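Local coordinates for cytochrome P450 (Picrophilus torridus, PDB 2RFB), which binds heme through an axial thiolate and, as a cytochrome P450, probably acts as a monooxygenase that inserts one oxygen atom of dioxygen into its substrate, at residues I107-D115 / D155-L163. Residues are numbered along the deposited sequence; the frame is centred on the assembly and turned at random.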
loop_
_atom_site.group_PDB
_atom_site.type_symbol
_atom_site.label_atom_id
_atom_site.label_comp_id
_atom_site.label_asym_id
_atom_site.label_seq_id
_atom_site.Cartn_x
_atom_site.Cartn_y
_atom_site.Cartn_z
ATOM N N ILE A 107 -11.658 3.649 2.115
ATOM C CA ILE A 107 -11.664 2.286 2.562
ATOM C C ILE A 107 -12.861 1.974 3.469
ATOM O O ILE A 107 -13.486 0.911 3.344
ATOM C CB ILE A 107 -10.276 1.888 3.108
ATOM C CG1 ILE A 107 -9.739 0.697 2.313
ATOM C CG2 ILE A 107 -10.262 1.645 4.583
ATOM C CD1 ILE A 107 -10.240 -0.603 2.763
ATOM N N SER A 108 -13.263 2.902 4.329
ATOM C CA SER A 108 -14.480 2.645 5.067
ATOM C C SER A 108 -15.718 2.518 4.162
ATOM O O SER A 108 -16.688 1.791 4.502
ATOM C CB SER A 108 -14.714 3.724 6.090
ATOM O OG SER A 108 -15.217 4.893 5.475
ATOM N N LYS A 109 -15.724 3.232 3.031
ATOM C CA LYS A 109 -16.879 3.134 2.130
ATOM C C LYS A 109 -16.917 1.762 1.487
ATOM O O LYS A 109 -17.955 1.126 1.464
ATOM C CB LYS A 109 -16.868 4.199 1.035
ATOM C CG LYS A 109 -17.874 3.946 -0.098
ATOM C CD LYS A 109 -19.241 4.632 0.066
ATOM C CE LYS A 109 -20.076 4.244 -1.170
ATOM N NZ LYS A 109 -21.295 5.050 -1.492
ATOM N N ILE A 110 -15.776 1.340 0.955
ATOM C CA ILE A 110 -15.620 0.026 0.379
ATOM C C ILE A 110 -15.908 -1.042 1.430
ATOM O O ILE A 110 -16.609 -1.993 1.136
ATOM C CB ILE A 110 -14.203 -0.130 -0.265
ATOM C CG1 ILE A 110 -14.122 0.727 -1.531
ATOM C CG2 ILE A 110 -13.882 -1.586 -0.615
ATOM C CD1 ILE A 110 -12.725 0.892 -2.117
ATOM N N LEU A 111 -15.415 -0.895 2.661
ATOM C CA LEU A 111 -15.716 -1.925 3.672
ATOM C C LEU A 111 -17.220 -2.071 3.948
ATOM O O LEU A 111 -17.717 -3.172 4.168
ATOM C CB LEU A 111 -14.966 -1.700 4.980
ATOM C CG LEU A 111 -13.439 -1.853 4.939
ATOM C CD1 LEU A 111 -12.740 -1.248 6.199
ATOM C CD2 LEU A 111 -13.034 -3.280 4.675
ATOM N N GLY A 112 -17.926 -0.949 3.906
ATOM C CA GLY A 112 -19.327 -0.862 4.345
ATOM C C GLY A 112 -19.495 -0.315 5.764
ATOM O O GLY A 112 -20.495 -0.564 6.390
ATOM N N ILE A 113 -18.518 0.417 6.296
ATOM C CA ILE A 113 -18.668 0.946 7.639
ATOM C C ILE A 113 -19.783 1.986 7.580
ATOM O O ILE A 113 -19.725 2.901 6.761
ATOM C CB ILE A 113 -17.356 1.605 8.168
ATOM C CG1 ILE A 113 -16.194 0.603 8.241
ATOM C CG2 ILE A 113 -17.605 2.328 9.511
ATOM C CD1 ILE A 113 -16.374 -0.518 9.289
ATOM N N PRO A 114 -20.821 1.838 8.423
ATOM C CA PRO A 114 -21.883 2.834 8.515
ATOM C C PRO A 114 -21.424 4.254 8.802
ATOM O O PRO A 114 -20.418 4.478 9.485
ATOM C CB PRO A 114 -22.720 2.314 9.671
ATOM C CG PRO A 114 -22.586 0.816 9.536
ATOM C CD PRO A 114 -21.105 0.683 9.291
ATOM N N ASP A 115 -22.173 5.207 8.256
ATOM C CA ASP A 115 -22.021 6.634 8.553
ATOM C C ASP A 115 -21.822 6.883 10.044
ATOM O O ASP A 115 -20.832 7.486 10.451
ATOM C CB ASP A 115 -23.267 7.402 8.060
ATOM C CG ASP A 115 -23.177 7.804 6.575
ATOM O OD1 ASP A 115 -22.282 7.284 5.836
ATOM O OD2 ASP A 115 -24.010 8.652 6.158
ATOM N N ASP A 155 -26.506 -5.864 7.053
ATOM C CA ASP A 155 -26.002 -6.062 5.667
ATOM C C ASP A 155 -25.751 -4.771 4.878
ATOM O O ASP A 155 -26.445 -3.766 5.084
ATOM C CB ASP A 155 -26.964 -6.960 4.866
ATOM C CG ASP A 155 -28.429 -6.594 5.079
ATOM O OD1 ASP A 155 -29.305 -7.474 4.884
ATOM O OD2 ASP A 155 -28.700 -5.429 5.448
ATOM N N SER A 156 -24.757 -4.805 3.986
ATOM C CA SER A 156 -24.652 -3.809 2.909
ATOM C C SER A 156 -24.162 -4.433 1.605
ATOM O O SER A 156 -24.339 -5.633 1.398
ATOM C CB SER A 156 -23.813 -2.597 3.325
ATOM O OG SER A 156 -24.661 -1.619 3.924
ATOM N N HIS A 157 -23.588 -3.637 0.703
ATOM C CA HIS A 157 -23.002 -4.227 -0.518
ATOM C C HIS A 157 -21.487 -4.339 -0.414
ATOM O O HIS A 157 -20.871 -5.123 -1.185
ATOM C CB HIS A 157 -23.470 -3.558 -1.841
ATOM C CG HIS A 157 -23.107 -2.104 -1.981
ATOM N ND1 HIS A 157 -24.053 -1.095 -1.966
ATOM C CD2 HIS A 157 -21.913 -1.494 -2.183
ATOM C CE1 HIS A 157 -23.453 0.072 -2.128
ATOM N NE2 HIS A 157 -22.154 -0.140 -2.253
ATOM N N GLY A 158 -20.914 -3.614 0.566
ATOM C CA GLY A 158 -19.465 -3.572 0.799
ATOM C C GLY A 158 -18.799 -4.884 1.196
ATOM O O GLY A 158 -19.463 -5.918 1.282
ATOM N N ILE A 159 -17.485 -4.832 1.459
ATOM C CA ILE A 159 -16.703 -6.028 1.800
ATOM C C ILE A 159 -17.127 -6.714 3.087
ATOM O O ILE A 159 -17.154 -7.937 3.155
ATOM C CB ILE A 159 -15.199 -5.751 1.901
ATOM C CG1 ILE A 159 -14.647 -5.215 0.574
ATOM C CG2 ILE A 159 -14.457 -7.019 2.353
ATOM C CD1 ILE A 159 -15.050 -6.013 -0.654
ATOM N N ILE A 160 -17.432 -5.939 4.119
ATOM C CA ILE A 160 -17.909 -6.553 5.351
ATOM C C ILE A 160 -19.022 -7.524 5.026
ATOM O O ILE A 160 -18.960 -8.678 5.430
ATOM C CB ILE A 160 -18.339 -5.517 6.423
ATOM C CG1 ILE A 160 -17.091 -4.774 6.933
ATOM C CG2 ILE A 160 -19.030 -6.216 7.571
ATOM C CD1 ILE A 160 -17.385 -3.442 7.530
ATOM N N ASN A 161 -20.010 -7.075 4.249
ATOM C CA ASN A 161 -21.135 -7.940 3.887
ATOM C C ASN A 161 -20.729 -9.163 3.076
ATOM O O ASN A 161 -21.393 -10.207 3.130
ATOM C CB ASN A 161 -22.228 -7.175 3.131
ATOM C CG ASN A 161 -23.431 -8.060 2.795
ATOM O OD1 ASN A 161 -24.332 -8.228 3.613
ATOM N ND2 ASN A 161 -23.425 -8.654 1.596
ATOM N N VAL A 162 -19.659 -9.024 2.307
ATOM C CA VAL A 162 -19.182 -10.090 1.450
ATOM C C VAL A 162 -18.439 -11.095 2.291
ATOM O O VAL A 162 -18.495 -12.292 2.021
ATOM C CB VAL A 162 -18.260 -9.544 0.318
ATOM C CG1 VAL A 162 -17.448 -10.688 -0.352
ATOM C CG2 VAL A 162 -19.083 -8.780 -0.727
ATOM N N LEU A 163 -17.724 -10.608 3.297
ATOM C CA LEU A 163 -16.969 -11.481 4.194
ATOM C C LEU A 163 -17.933 -12.267 5.066
ATOM O O LEU A 163 -17.621 -13.369 5.511
ATOM C CB LEU A 163 -16.015 -10.665 5.070
ATOM C CG LEU A 163 -14.724 -10.095 4.460
ATOM C CD1 LEU A 163 -14.077 -9.156 5.456
ATOM C CD2 LEU A 163 -13.734 -11.195 4.031
#
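The backbone carbonyls of I110 and L111, the last of helix 101-111, accept hydrogen bonds from the amides of I159 and I160, the first of helix 159-164. I159 N donates to I110 O at 3.0 Å, and I160 N donates to L111 O at 2.8 Å. Both are nearly straight, with N-H...O angles above 160°, and both donors lie in the plane of the carbonyl they meet. This end-to-end arrangement probably aligns the two helix dipoles favourably; the short axes run 37° apart in direction.

The close backbone approach depends on G158, at the N-cap position. With no side chain, it leaves its CA face to the carbonyl oxygens of I110 and L111, and its CA lies 3.3 Å from I110 O. G112, across from it, has the positive phi with which the chain leaves the helix.

Apolar side chains flank the bonds. I160 sends CG1 anti to its carbonyl carbon (chi1 -69°), and its CB, CG1 and CD1 curl around L111 O, all within 3.4 Å of it. I160 CD1 also reaches I113 CD1 at 3.6 Å and L111 CB at 3.9 Å. The I110 and I159 side chains run alongside each other in a common direction, with I110 CG2 3.9 Å from I159 CG1. F121 of helix 118-129 packs on L111 and I113, while I182 of helix 175-206 and I151 and F152 of helix 136-153 pack on I160.

Helix 101-111 closes in a Schellman motif, with I113 N bonded to S108 O and G112, as C-prime residue, bonded weakly to K109 O. The contact therefore pairs a Schellman C-cap with a glycine N-cap within the helical P450 fold, where the I110 side chain is about 7 Å from the heme.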